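Local coordinates for DNA polymerase II large subunit (Pyrococcus horikoshii, PDB 7OEC), which contains an intein, the segment crystallised here, which probably excises itself by protein splicing from the large subunit of an archaeal replicative DNA polymerase, at residues I80-E85 with F90-D95; N3-D8 with V159-N164; H96-Y101 with F112-G117; I119-D124 with P130-V135; K25-L30 with F149-K154. The protein carries 2 engineered substitutions. All coordinates share one frame; numbering follows the deposited sequence.

The five contacts lie in one all-beta chain with the intein splicing fold. Contacts 1 and 4 are hairpins of one four-stranded antiparallel sheet, their centres 14 Å apart. They join where the backbone of Glu85 meets that of Ala134. Contact 3 lies against contact 1, with centres 8 Å apart. Contact 2 ties the N-terminal segment to residues near the C-terminus and lies about 4 Å from the centre of the chain. Its Ala4 is engineered from cysteine. Contact 5 closes the other side of the fold, about 24 Å from contact 4 between centres. A zinc ion lies about 12 Å from the Val159 side chain and about 11 Å from that of Leu151.

Contact 1: residues I80-E85 with F90-D95; sequences IRFELE and FETTVD
Four backbone hydrogen bonds join Ile80 to Thr92 and Phe82 to Phe90, the two hydrogen-bonded pairs of an antiparallel hairpin. Between them, Arg81 and Glu91 form a non-hydrogen-bonded pair.

A salt-bridge network of Arg81, Glu83 and Glu91 lies on one face. Arg81 NH1 donates to Glu91 OE2 at 3.2 Å, on the anti side of the carboxylate and 34° out of its plane. Arg81 NE gives a second bond to Glu83 OE2 at 3.3 Å, nearly in the guanidinium plane. The side chain is extended from CG to NE, with CG anti to the backbone N (chi1 179°), which carries the guanidinium to both acids. A methionine here would probably leave both carboxylates without their shared positive mate.

Apolar contacts fill the other face. Phe82 CD2 lies over one face of the Phe90 ring, 3.7 Å from Phe90 CZ. Beyond them, Ile80 CG1 meets Val94 CG1 at 4.1 Å.

The salt bridges thus clasp the partly exposed face of the hairpin, while the aromatic pair is buried.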
# COMPACT_ATOMS: atom_id res chain seq x y z
N ILE A 80 -7.77 -7.98 -6.33
CA ILE A 80 -7.83 -9.05 -5.36
C ILE A 80 -7.99 -8.42 -3.98
O ILE A 80 -7.28 -7.47 -3.64
CB ILE A 80 -6.57 -9.93 -5.44
CG1 ILE A 80 -6.48 -10.56 -6.84
CG2 ILE A 80 -6.59 -11.02 -4.38
CD1 ILE A 80 -5.29 -11.38 -7.01
N ARG A 81 -8.93 -8.94 -3.21
CA ARG A 81 -9.16 -8.51 -1.85
C ARG A 81 -8.72 -9.61 -0.90
O ARG A 81 -9.10 -10.78 -1.06
CB ARG A 81 -10.64 -8.20 -1.63
CG ARG A 81 -10.99 -7.75 -0.21
CD ARG A 81 -12.47 -7.50 -0.15
NE ARG A 81 -12.94 -7.33 1.21
CZ ARG A 81 -12.87 -6.20 1.89
NH1 ARG A 81 -12.32 -5.10 1.35
NH2 ARG A 81 -13.41 -6.18 3.11
N PHE A 82 -7.91 -9.23 0.06
CA PHE A 82 -7.44 -10.10 1.12
C PHE A 82 -8.14 -9.72 2.41
O PHE A 82 -8.08 -8.56 2.83
CB PHE A 82 -5.94 -9.90 1.29
CG PHE A 82 -5.17 -10.20 0.05
CD1 PHE A 82 -4.94 -11.51 -0.31
CD2 PHE A 82 -4.74 -9.18 -0.76
CE1 PHE A 82 -4.29 -11.81 -1.46
CE2 PHE A 82 -4.00 -9.46 -1.91
CZ PHE A 82 -3.78 -10.79 -2.27
N GLU A 83 -8.80 -10.69 3.01
CA GLU A 83 -9.43 -10.53 4.31
C GLU A 83 -8.55 -11.28 5.27
O GLU A 83 -8.26 -12.46 5.06
CB GLU A 83 -10.84 -11.13 4.30
CG GLU A 83 -11.63 -10.44 3.17
CD GLU A 83 -13.06 -10.91 3.02
OE1 GLU A 83 -13.44 -11.83 3.78
OE2 GLU A 83 -13.80 -10.34 2.16
N LEU A 84 -8.20 -10.61 6.35
CA LEU A 84 -7.25 -11.10 7.32
C LEU A 84 -7.91 -11.51 8.63
O LEU A 84 -9.00 -11.05 9.01
CB LEU A 84 -6.22 -10.00 7.59
CG LEU A 84 -5.58 -9.39 6.30
CD1 LEU A 84 -4.46 -8.42 6.66
CD2 LEU A 84 -5.03 -10.46 5.39
N GLU A 85 -7.19 -12.38 9.32
CA GLU A 85 -7.51 -12.69 10.69
C GLU A 85 -7.59 -11.37 11.44
O GLU A 85 -6.77 -10.46 11.26
CB GLU A 85 -6.39 -13.60 11.23
CG GLU A 85 -6.51 -14.05 12.61
CD GLU A 85 -5.25 -14.80 13.10
OE1 GLU A 85 -4.17 -14.86 12.40
OE2 GLU A 85 -5.37 -15.37 14.21
N PHE A 90 -7.35 -5.59 2.69
CA PHE A 90 -6.83 -4.67 1.69
C PHE A 90 -7.03 -5.24 0.30
O PHE A 90 -7.26 -6.44 0.13
CB PHE A 90 -5.36 -4.31 1.89
CG PHE A 90 -4.36 -5.41 1.65
CD1 PHE A 90 -4.20 -6.43 2.58
CD2 PHE A 90 -3.50 -5.37 0.55
CE1 PHE A 90 -3.26 -7.39 2.43
CE2 PHE A 90 -2.52 -6.35 0.40
CZ PHE A 90 -2.39 -7.35 1.36
N GLU A 91 -6.91 -4.37 -0.71
CA GLU A 91 -7.15 -4.74 -2.10
C GLU A 91 -6.02 -4.21 -2.95
O GLU A 91 -5.54 -3.10 -2.71
CB GLU A 91 -8.45 -4.11 -2.64
CG GLU A 91 -9.66 -4.64 -1.91
CD GLU A 91 -10.96 -3.97 -2.31
OE1 GLU A 91 -10.98 -3.04 -3.15
OE2 GLU A 91 -12.00 -4.40 -1.78
N THR A 92 -5.61 -5.00 -3.95
CA THR A 92 -4.60 -4.56 -4.90
C THR A 92 -4.94 -5.06 -6.29
O THR A 92 -5.78 -5.94 -6.45
CB THR A 92 -3.20 -5.08 -4.60
OG1 THR A 92 -3.14 -6.50 -4.84
CG2 THR A 92 -2.81 -4.87 -3.16
N THR A 93 -4.29 -4.51 -7.30
CA THR A 93 -4.46 -5.12 -8.61
C THR A 93 -3.84 -6.53 -8.65
O THR A 93 -3.04 -6.93 -7.79
CB THR A 93 -3.87 -4.24 -9.70
OG1 THR A 93 -2.52 -4.01 -9.39
CG2 THR A 93 -4.58 -2.92 -9.84
N VAL A 94 -4.25 -7.31 -9.66
CA VAL A 94 -4.01 -8.76 -9.63
C VAL A 94 -2.54 -9.11 -9.56
O VAL A 94 -2.19 -10.16 -9.01
CB VAL A 94 -4.67 -9.47 -10.83
CG1 VAL A 94 -6.07 -9.26 -10.74
CG2 VAL A 94 -4.13 -8.98 -12.13
N ASP A 95 -1.65 -8.33 -10.21
CA ASP A 95 -0.22 -8.64 -10.26
C ASP A 95 0.60 -7.80 -9.29
O ASP A 95 1.84 -7.82 -9.36
CB ASP A 95 0.35 -8.43 -11.67
CG ASP A 95 -0.20 -9.44 -12.66
OD1 ASP A 95 -0.52 -10.56 -12.25
OD2 ASP A 95 -0.36 -9.10 -13.85

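Contact 2: residues N3-D8 with V159-N164; sequences NAFPGD and VIINEN. Engineered in segment 3-8: Ala4 (natural residue Cys).
Val159 touches Phe5 at the far end of the ring. Its CG2 methyl lies 4.4 Å from Phe5 CZ, a loose apolar contact. Two residues on, Ile161 makes the closer one. Its CD1 methyl reaches Phe5 CE1 at 3.9 Å, and the two side chains meet at a slant. Ile161 CG1 sits between the backbone N and the carbonyl carbon (chi1 64°), and the chain then extends to bring CD1 to the ring. Both methyls, Val159 CG2 and Ile161 CD1, approach the ring obliquely. Phe5 therefore rests against two aliphatic neighbours of strand 158-161, and all three residues are buried.

This joins the two ends of the intein splicing fold, which brings its N-terminal segment close to its C-terminal strands. Ala4, just before Phe5, is an engineered replacement for cysteine. The Phe5 ring also meets the ring of His96 and touches Thr167.

Past the strand, Asn162 is held by its side chain: OD1 accepts from Arg10 N and ND2 donates to Ser89 O. Glu163, next in sequence, is the centre of an inverse gamma turn.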
# COMPACT_ATOMS: atom_id res chain seq x y z
N ASN A 3 0.72 -1.72 -11.66
CA ASN A 3 0.32 -2.19 -10.34
C ASN A 3 -0.24 -1.02 -9.55
O ASN A 3 0.30 0.09 -9.62
CB ASN A 3 1.51 -2.79 -9.61
CG ASN A 3 2.04 -4.03 -10.29
OD1 ASN A 3 1.32 -4.77 -10.97
ND2 ASN A 3 3.32 -4.26 -10.11
N ALA A 4 -1.34 -1.24 -8.83
CA ALA A 4 -1.99 -0.11 -8.19
C ALA A 4 -2.92 -0.61 -7.08
O ALA A 4 -3.12 -1.81 -6.89
CB ALA A 4 -2.77 0.71 -9.22
N PHE A 5 -3.50 0.33 -6.36
CA PHE A 5 -4.50 0.11 -5.33
C PHE A 5 -5.76 0.90 -5.68
O PHE A 5 -5.71 1.93 -6.37
CB PHE A 5 -4.00 0.70 -4.01
CG PHE A 5 -2.73 0.15 -3.47
CD1 PHE A 5 -2.73 -1.00 -2.74
CD2 PHE A 5 -1.55 0.82 -3.60
CE1 PHE A 5 -1.58 -1.50 -2.18
CE2 PHE A 5 -0.43 0.36 -3.01
CZ PHE A 5 -0.44 -0.80 -2.29
N PRO A 6 -6.89 0.50 -5.13
CA PRO A 6 -8.08 1.34 -5.21
C PRO A 6 -7.88 2.65 -4.45
O PRO A 6 -7.16 2.71 -3.45
CB PRO A 6 -9.17 0.49 -4.56
CG PRO A 6 -8.50 -0.58 -3.88
CD PRO A 6 -7.12 -0.74 -4.38
N GLY A 7 -8.53 3.70 -4.94
CA GLY A 7 -8.37 5.01 -4.35
C GLY A 7 -8.82 5.12 -2.91
O GLY A 7 -8.36 6.02 -2.21
N ASP A 8 -9.72 4.24 -2.46
CA ASP A 8 -10.16 4.30 -1.07
C ASP A 8 -9.20 3.61 -0.10
O ASP A 8 -9.44 3.63 1.11
CB ASP A 8 -11.59 3.78 -0.91
CG ASP A 8 -11.75 2.29 -1.21
OD1 ASP A 8 -10.75 1.63 -1.52
OD2 ASP A 8 -12.91 1.78 -1.13
N VAL A 159 4.89 0.38 2.16
CA VAL A 159 3.91 1.31 2.69
C VAL A 159 3.11 0.56 3.74
O VAL A 159 3.14 -0.67 3.84
CB VAL A 159 2.99 1.88 1.58
CG1 VAL A 159 3.75 2.74 0.59
CG2 VAL A 159 2.29 0.77 0.82
N ILE A 160 2.38 1.34 4.54
CA ILE A 160 1.56 0.83 5.63
C ILE A 160 0.13 1.27 5.36
O ILE A 160 -0.17 2.47 5.37
CB ILE A 160 2.09 1.30 6.99
CG1 ILE A 160 3.54 0.78 7.13
CG2 ILE A 160 1.20 0.78 8.09
CD1 ILE A 160 4.24 1.25 8.32
N ILE A 161 -0.75 0.32 5.06
CA ILE A 161 -2.04 0.65 4.48
C ILE A 161 -3.19 0.14 5.33
O ILE A 161 -3.07 -0.79 6.12
CB ILE A 161 -2.20 0.16 3.04
CG1 ILE A 161 -2.14 -1.34 2.94
CG2 ILE A 161 -1.18 0.90 2.12
CD1 ILE A 161 -2.60 -1.86 1.58
N ASN A 162 -4.34 0.78 5.16
CA ASN A 162 -5.57 0.37 5.82
C ASN A 162 -5.28 0.18 7.31
O ASN A 162 -4.76 1.12 7.94
CB ASN A 162 -6.19 -0.80 5.11
CG ASN A 162 -6.63 -0.44 3.72
OD1 ASN A 162 -6.67 0.73 3.36
ND2 ASN A 162 -6.97 -1.44 2.92
N GLU A 163 -5.66 -0.95 7.90
CA GLU A 163 -5.46 -1.19 9.33
C GLU A 163 -4.02 -1.65 9.57
O GLU A 163 -3.75 -2.77 10.00
CB GLU A 163 -6.46 -2.21 9.84
CG GLU A 163 -7.91 -1.79 9.55
CD GLU A 163 -8.52 -2.44 8.28
OE1 GLU A 163 -7.77 -2.90 7.40
OE2 GLU A 163 -9.80 -2.49 8.19
N ASN A 164 -3.09 -0.73 9.29
CA ASN A 164 -1.69 -0.86 9.70
C ASN A 164 -0.98 -2.06 9.04
O ASN A 164 -0.05 -2.64 9.60
CB ASN A 164 -1.57 -0.91 11.23
CG ASN A 164 -2.07 0.35 11.92
OD1 ASN A 164 -2.69 1.22 11.36
ND2 ASN A 164 -1.77 0.42 13.17

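Contact 3: residues H96-Y101 with F112-G117; sequences HPVLVY and FEVREG
Val114 meets two valines of strand 97-102 with its two methyl groups. Its CG2 lies 3.9 Å from Val98 CG1 and equally far from Val98 CB. The Val98 and Val114 side chains cross at about a right angle. The other methyl, CG1, comes to 4.3 Å from Val100 CG1. Val114 CG1 stands anti to the backbone N (chi1 177°), and this splits the two methyls between the two partners.

The contact fastens the loop that follows the hairpin of strands 97-102 and 105-110 onto the first strand of that hairpin, within the intein splicing fold. Phe82 of strand 79-84 touches both Val98 and Val114, and Ile120 touches Val100, so the valines lie among apolar neighbours.

The loop is held in shape by Arg115. Its NH1 donates to Phe112 O and Val114 O, each at 2.9 Å. The first partner lies in the guanidinium plane; the second is tilted from it, and NH1 stands above the carbonyl plane of Val114. The backbone N of Arg115 is bonded to Asn118 OD1.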
# COMPACT_ATOMS: atom_id res chain seq x y z
N HIS A 96 -0.05 -7.07 -8.41
CA HIS A 96 0.64 -6.18 -7.52
C HIS A 96 1.51 -7.00 -6.57
O HIS A 96 1.03 -7.98 -6.01
CB HIS A 96 -0.40 -5.45 -6.65
CG HIS A 96 0.12 -4.21 -5.98
ND1 HIS A 96 0.96 -4.22 -4.88
CD2 HIS A 96 -0.11 -2.91 -6.26
CE1 HIS A 96 1.23 -2.98 -4.52
NE2 HIS A 96 0.59 -2.16 -5.34
N PRO A 97 2.73 -6.58 -6.30
CA PRO A 97 3.51 -7.26 -5.26
C PRO A 97 2.86 -7.13 -3.89
O PRO A 97 2.40 -6.05 -3.49
CB PRO A 97 4.86 -6.55 -5.28
CG PRO A 97 4.64 -5.36 -6.09
CD PRO A 97 3.49 -5.51 -6.97
N VAL A 98 2.88 -8.22 -3.14
CA VAL A 98 2.36 -8.31 -1.79
C VAL A 98 3.45 -8.97 -0.96
O VAL A 98 4.07 -9.94 -1.40
CB VAL A 98 1.06 -9.15 -1.77
CG1 VAL A 98 0.55 -9.40 -0.32
CG2 VAL A 98 -0.05 -8.42 -2.54
N LEU A 99 3.66 -8.46 0.25
CA LEU A 99 4.64 -9.02 1.17
C LEU A 99 3.97 -9.96 2.15
O LEU A 99 3.03 -9.56 2.85
CB LEU A 99 5.34 -7.93 1.95
CG LEU A 99 6.08 -6.95 1.06
CD1 LEU A 99 6.76 -5.94 1.91
CD2 LEU A 99 7.10 -7.63 0.16
N VAL A 100 4.44 -11.19 2.20
CA VAL A 100 3.98 -12.17 3.18
C VAL A 100 5.19 -12.59 4.00
O VAL A 100 6.32 -12.53 3.55
CB VAL A 100 3.29 -13.38 2.52
CG1 VAL A 100 2.04 -12.97 1.78
CG2 VAL A 100 4.17 -14.04 1.57
N TYR A 101 4.95 -13.00 5.23
CA TYR A 101 6.06 -13.26 6.13
C TYR A 101 6.21 -14.75 6.34
O TYR A 101 5.29 -15.42 6.80
CB TYR A 101 5.80 -12.60 7.47
CG TYR A 101 7.06 -12.45 8.29
CD1 TYR A 101 7.28 -13.27 9.38
CD2 TYR A 101 8.01 -11.48 7.98
CE1 TYR A 101 8.42 -13.12 10.18
CE2 TYR A 101 9.17 -11.34 8.74
CZ TYR A 101 9.36 -12.16 9.85
OH TYR A 101 10.50 -11.99 10.61
N PHE A 112 -1.90 -12.52 -7.02
CA PHE A 112 -2.65 -13.73 -7.38
C PHE A 112 -1.99 -15.01 -6.89
O PHE A 112 -2.63 -16.07 -6.93
CB PHE A 112 -2.92 -13.83 -8.90
CG PHE A 112 -1.70 -14.15 -9.73
CD1 PHE A 112 -1.30 -15.46 -9.96
CD2 PHE A 112 -0.95 -13.13 -10.27
CE1 PHE A 112 -0.16 -15.74 -10.71
CE2 PHE A 112 0.19 -13.40 -11.00
CZ PHE A 112 0.59 -14.71 -11.22
N GLU A 113 -0.75 -14.94 -6.42
CA GLU A 113 -0.05 -16.08 -5.87
C GLU A 113 -0.18 -16.21 -4.36
O GLU A 113 0.26 -17.23 -3.79
CB GLU A 113 1.45 -15.96 -6.17
CG GLU A 113 1.85 -15.95 -7.61
CD GLU A 113 3.38 -15.54 -7.83
OE1 GLU A 113 4.04 -14.70 -7.09
OE2 GLU A 113 3.94 -16.10 -8.80
N VAL A 114 -0.72 -15.18 -3.68
CA VAL A 114 -0.93 -15.27 -2.24
C VAL A 114 -1.98 -16.34 -1.98
O VAL A 114 -2.92 -16.51 -2.77
CB VAL A 114 -1.35 -13.89 -1.71
CG1 VAL A 114 -1.67 -13.94 -0.20
CG2 VAL A 114 -0.24 -12.86 -1.92
N ARG A 115 -1.83 -17.05 -0.86
CA ARG A 115 -2.73 -18.13 -0.49
C ARG A 115 -3.31 -17.90 0.90
O ARG A 115 -2.67 -17.30 1.77
CB ARG A 115 -2.00 -19.48 -0.48
CG ARG A 115 -1.47 -19.90 -1.90
CD ARG A 115 -2.66 -20.18 -2.83
NE ARG A 115 -2.31 -20.45 -4.23
CZ ARG A 115 -2.40 -19.58 -5.25
NH1 ARG A 115 -2.84 -18.32 -5.08
NH2 ARG A 115 -2.07 -19.98 -6.48
N GLU A 116 -4.52 -18.41 1.09
CA GLU A 116 -5.07 -18.45 2.43
C GLU A 116 -4.06 -19.12 3.37
O GLU A 116 -3.45 -20.15 3.03
CB GLU A 116 -6.39 -19.21 2.46
CG GLU A 116 -7.53 -18.45 1.93
CD GLU A 116 -8.82 -19.29 1.95
OE1 GLU A 116 -8.84 -20.38 2.58
OE2 GLU A 116 -9.80 -18.88 1.32
N GLY A 117 -3.91 -18.54 4.55
CA GLY A 117 -2.98 -19.00 5.54
C GLY A 117 -1.64 -18.34 5.48
O GLY A 117 -0.84 -18.52 6.41

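Contact 4: residues I119-D124 with P130-V135; sequences IIIIID and PLKVAV
Ile119 fits its CG2 methyl against the base of the Lys132 chain, 3.6 Å from CB. Its other branch ends in CD1, which rests on Ala134, 4.1 Å from CB. The small alanine leaves room for that methyl. Ile121 continues the same face. Its CG2 lies alongside Pro130 CB at 3.7 Å, and its CD1 sits beside Lys132 CG at 3.9 Å. Ile119 CG2 and Ile121 CD1 both meet Lys132 CG from the side of strand 119-123. Pro130 CB likewise meets both Ile121 and Ile123.

On the other face, Ile122 reaches across with all its branches. Its CG1 stands over the backbone, flanked by N and C (chi1 61°), where it packs on Leu131 CB. CD1 then crosses to Val133 CG1 at 3.9 Å, and CG2 meets Val133 CG2. Further along, Ile120 CG1 presses on Val135 CG2 at 3.8 Å. Leu84 of the next strand touches Ile120, Val133 and Val135.

Four backbone hydrogen bonds pair Ile120 with Val133 and Ile122 with Leu131. The Ile120 N to Val133 O bond is nearly straight, at 174°. Two antiparallel strands joined by a short loop make this a beta hairpin, here at one edge of a four-stranded sheet.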
# COMPACT_ATOMS: atom_id res chain seq x y z
N ILE A 119 0.97 -15.35 5.98
CA ILE A 119 1.02 -14.37 7.06
C ILE A 119 1.30 -12.97 6.50
O ILE A 119 2.26 -12.77 5.76
CB ILE A 119 2.09 -14.75 8.10
CG1 ILE A 119 1.75 -16.11 8.71
CG2 ILE A 119 2.27 -13.65 9.16
CD1 ILE A 119 0.48 -16.17 9.51
N ILE A 120 0.51 -11.99 6.97
CA ILE A 120 0.71 -10.57 6.71
C ILE A 120 1.14 -9.92 8.02
O ILE A 120 0.70 -10.34 9.10
CB ILE A 120 -0.62 -9.95 6.22
CG1 ILE A 120 -1.11 -10.60 4.95
CG2 ILE A 120 -0.54 -8.46 6.10
CD1 ILE A 120 -0.26 -10.31 3.76
N ILE A 121 2.01 -8.92 7.94
CA ILE A 121 2.48 -8.19 9.11
C ILE A 121 1.67 -6.92 9.25
O ILE A 121 1.53 -6.15 8.29
CB ILE A 121 4.00 -7.90 9.01
CG1 ILE A 121 4.79 -9.21 8.91
CG2 ILE A 121 4.47 -6.99 10.12
CD1 ILE A 121 4.55 -10.15 10.04
N ILE A 122 1.20 -6.66 10.46
CA ILE A 122 0.62 -5.37 10.81
C ILE A 122 1.48 -4.73 11.90
O ILE A 122 2.17 -5.41 12.65
CB ILE A 122 -0.83 -5.57 11.25
CG1 ILE A 122 -0.87 -6.46 12.45
CG2 ILE A 122 -1.74 -6.17 10.05
CD1 ILE A 122 -2.25 -6.49 13.07
N ILE A 123 1.44 -3.40 11.98
CA ILE A 123 2.24 -2.64 12.94
C ILE A 123 1.34 -2.06 14.02
O ILE A 123 0.32 -1.42 13.71
CB ILE A 123 2.96 -1.47 12.24
CG1 ILE A 123 3.83 -2.00 11.12
CG2 ILE A 123 3.82 -0.73 13.17
CD1 ILE A 123 4.85 -2.99 11.57
N ASP A 124 1.72 -2.22 15.27
CA ASP A 124 1.10 -1.46 16.34
C ASP A 124 1.71 -0.06 16.30
O ASP A 124 2.92 0.07 16.50
CB ASP A 124 1.36 -2.14 17.67
CG ASP A 124 0.61 -1.48 18.82
OD1 ASP A 124 0.51 -0.23 18.84
OD2 ASP A 124 0.15 -2.22 19.72
N PRO A 130 5.78 -5.22 15.19
CA PRO A 130 5.09 -6.02 14.18
C PRO A 130 4.33 -7.19 14.79
O PRO A 130 4.79 -7.83 15.74
CB PRO A 130 6.24 -6.51 13.29
CG PRO A 130 7.39 -6.51 14.17
CD PRO A 130 7.23 -5.44 15.18
N LEU A 131 3.16 -7.46 14.22
CA LEU A 131 2.26 -8.54 14.61
C LEU A 131 1.89 -9.34 13.37
O LEU A 131 1.79 -8.80 12.29
CB LEU A 131 0.97 -7.98 15.25
CG LEU A 131 1.27 -7.16 16.51
CD1 LEU A 131 0.03 -6.37 16.90
CD2 LEU A 131 1.70 -8.10 17.64
N LYS A 132 1.65 -10.63 13.54
CA LYS A 132 1.30 -11.54 12.45
C LYS A 132 -0.19 -11.84 12.40
O LYS A 132 -0.79 -12.24 13.41
CB LYS A 132 2.00 -12.87 12.67
CG LYS A 132 3.51 -12.81 12.67
CD LYS A 132 4.12 -14.22 12.90
CE LYS A 132 5.65 -14.15 12.90
NZ LYS A 132 6.34 -15.45 13.12
N VAL A 133 -0.78 -11.72 11.21
CA VAL A 133 -2.17 -12.11 10.98
C VAL A 133 -2.24 -12.96 9.72
O VAL A 133 -1.62 -12.66 8.70
CB VAL A 133 -3.16 -10.92 10.88
CG1 VAL A 133 -3.26 -10.18 12.21
CG2 VAL A 133 -2.83 -10.00 9.75
N ALA A 134 -3.03 -14.02 9.77
CA ALA A 134 -3.17 -14.88 8.61
C ALA A 134 -4.20 -14.35 7.60
O ALA A 134 -5.20 -13.73 7.95
CB ALA A 134 -3.58 -16.27 9.07
N VAL A 135 -3.94 -14.61 6.31
CA VAL A 135 -4.95 -14.41 5.28
C VAL A 135 -6.04 -15.46 5.48
O VAL A 135 -5.77 -16.67 5.45
CB VAL A 135 -4.35 -14.52 3.87
CG1 VAL A 135 -5.43 -14.37 2.80
CG2 VAL A 135 -3.29 -13.45 3.64

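Contact 5: residues K25-L30 with F149-K154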
# COMPACT_ATOMS: atom_id res chain seq x y z
N LYS A 25 -6.61 8.38 -3.05
CA LYS A 25 -7.20 9.48 -3.81
C LYS A 25 -6.90 10.85 -3.18
O LYS A 25 -6.54 11.81 -3.88
CB LYS A 25 -8.69 9.22 -4.00
CG LYS A 25 -9.34 10.28 -4.90
CD LYS A 25 -10.79 9.92 -5.20
CE LYS A 25 -11.57 11.18 -5.55
NZ LYS A 25 -13.09 11.01 -5.39
N GLU A 26 -7.04 10.96 -1.85
CA GLU A 26 -6.70 12.20 -1.15
C GLU A 26 -5.22 12.52 -1.29
O GLU A 26 -4.82 13.67 -1.48
CB GLU A 26 -7.05 12.11 0.34
CG GLU A 26 -8.51 12.07 0.63
CD GLU A 26 -8.81 11.86 2.14
OE1 GLU A 26 -8.09 11.09 2.88
OE2 GLU A 26 -9.79 12.47 2.56
N LEU A 27 -4.39 11.48 -1.19
CA LEU A 27 -2.95 11.68 -1.36
C LEU A 27 -2.65 12.26 -2.74
O LEU A 27 -1.87 13.21 -2.87
CB LEU A 27 -2.20 10.36 -1.13
CG LEU A 27 -0.67 10.42 -1.25
CD1 LEU A 27 -0.16 11.29 -0.12
CD2 LEU A 27 -0.08 9.06 -1.20
N TYR A 28 -3.26 11.70 -3.78
CA TYR A 28 -3.07 12.21 -5.13
C TYR A 28 -3.43 13.69 -5.19
O TYR A 28 -2.73 14.48 -5.84
CB TYR A 28 -3.92 11.35 -6.09
CG TYR A 28 -3.73 11.73 -7.52
CD1 TYR A 28 -2.61 11.33 -8.23
CD2 TYR A 28 -4.66 12.50 -8.15
CE1 TYR A 28 -2.43 11.70 -9.49
CE2 TYR A 28 -4.51 12.88 -9.44
CZ TYR A 28 -3.37 12.48 -10.11
OH TYR A 28 -3.13 12.86 -11.40
N GLU A 29 -4.50 14.07 -4.51
CA GLU A 29 -4.96 15.46 -4.49
C GLU A 29 -4.10 16.39 -3.66
O GLU A 29 -4.28 17.60 -3.74
CB GLU A 29 -6.39 15.47 -3.96
CG GLU A 29 -7.36 14.77 -4.87
CD GLU A 29 -8.73 14.45 -4.22
OE1 GLU A 29 -8.93 14.71 -3.00
OE2 GLU A 29 -9.60 13.92 -4.96
N LEU A 30 -3.20 15.85 -2.83
CA LEU A 30 -2.23 16.65 -2.08
C LEU A 30 -0.99 16.98 -2.89
O LEU A 30 -0.09 17.63 -2.36
CB LEU A 30 -1.83 15.90 -0.82
CG LEU A 30 -2.90 15.85 0.28
CD1 LEU A 30 -2.43 14.94 1.40
CD2 LEU A 30 -3.24 17.24 0.81
N PHE A 149 -4.76 3.92 -8.19
CA PHE A 149 -3.76 4.86 -7.72
C PHE A 149 -2.52 4.16 -7.20
O PHE A 149 -2.58 3.04 -6.71
CB PHE A 149 -4.31 5.72 -6.58
CG PHE A 149 -5.45 6.61 -7.04
CD1 PHE A 149 -6.73 6.13 -7.13
CD2 PHE A 149 -5.21 7.95 -7.36
CE1 PHE A 149 -7.73 6.93 -7.50
CE2 PHE A 149 -6.23 8.77 -7.73
CZ PHE A 149 -7.49 8.26 -7.84
N SER A 150 -1.38 4.84 -7.31
CA SER A 150 -0.16 4.28 -6.76
C SER A 150 0.74 5.43 -6.33
O SER A 150 0.38 6.61 -6.45
CB SER A 150 0.58 3.38 -7.75
OG SER A 150 1.55 2.55 -7.10
N LEU A 151 1.92 5.07 -5.85
CA LEU A 151 2.90 6.06 -5.46
C LEU A 151 4.26 5.41 -5.54
O LEU A 151 4.39 4.19 -5.51
CB LEU A 151 2.73 6.60 -4.04
CG LEU A 151 2.97 5.65 -2.89
CD1 LEU A 151 3.08 6.41 -1.62
CD2 LEU A 151 1.95 4.55 -2.79
N ASN A 152 5.28 6.24 -5.62
CA ASN A 152 6.65 5.78 -5.50
C ASN A 152 7.26 6.43 -4.28
O ASN A 152 7.32 7.66 -4.18
CB ASN A 152 7.53 6.13 -6.70
CG ASN A 152 8.99 5.55 -6.56
OD1 ASN A 152 9.20 4.43 -6.05
ND2 ASN A 152 9.96 6.31 -7.02
N ALA A 153 7.67 5.59 -3.34
CA ALA A 153 8.32 5.99 -2.10
C ALA A 153 9.81 5.80 -2.27
O ALA A 153 10.25 4.72 -2.67
CB ALA A 153 7.89 5.08 -0.96
N LYS A 154 10.57 6.80 -1.88
CA LYS A 154 12.01 6.77 -2.10
C LYS A 154 12.64 5.64 -1.28
O LYS A 154 12.37 5.49 -0.10
CB LYS A 154 12.59 8.12 -1.67
CG LYS A 154 14.08 8.31 -1.94
CD LYS A 154 14.31 9.47 -2.92
CE LYS A 154 15.76 9.80 -3.12
NZ LYS A 154 15.89 11.22 -3.64
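Phe149 lays one face of its ring under the backbone of Lys25, whose CA is 4.2 Å from the ring centroid. This is a CH-pi contact. The lysine chain then runs past the rim of the ring, with CG 4.0 Å from Phe149 CZ. Its extended shape takes the charged end away.

The edge of the same ring turns toward the face of Tyr28, in an offset edge-to-face pair with planes at 65°. Phe149 CE2 comes to 3.8 Å from Tyr28 CB. With CG anti to the backbone N (chi1 -176°), the tyrosine ring lies beside this edge. The phenolic OH is bonded to Glu34 OE2.

A serine in place of Phe149 would probably open a gap beneath the helix and leave the Tyr28 ring without its aromatic partner. Two residues along the strand, Leu151 CD1 meets Leu27 CD2 at 4.1 Å, the side chains crossing at about a right angle.

Phe149 and Leu151 both point toward the helix, while Ser150 points away. The axes of helix 25-29 and strand 149-153 come within 8.8 Å at closest approach and make an angle of 57°. It is a short helix packed on the mainly beta body of the intein splicing fold.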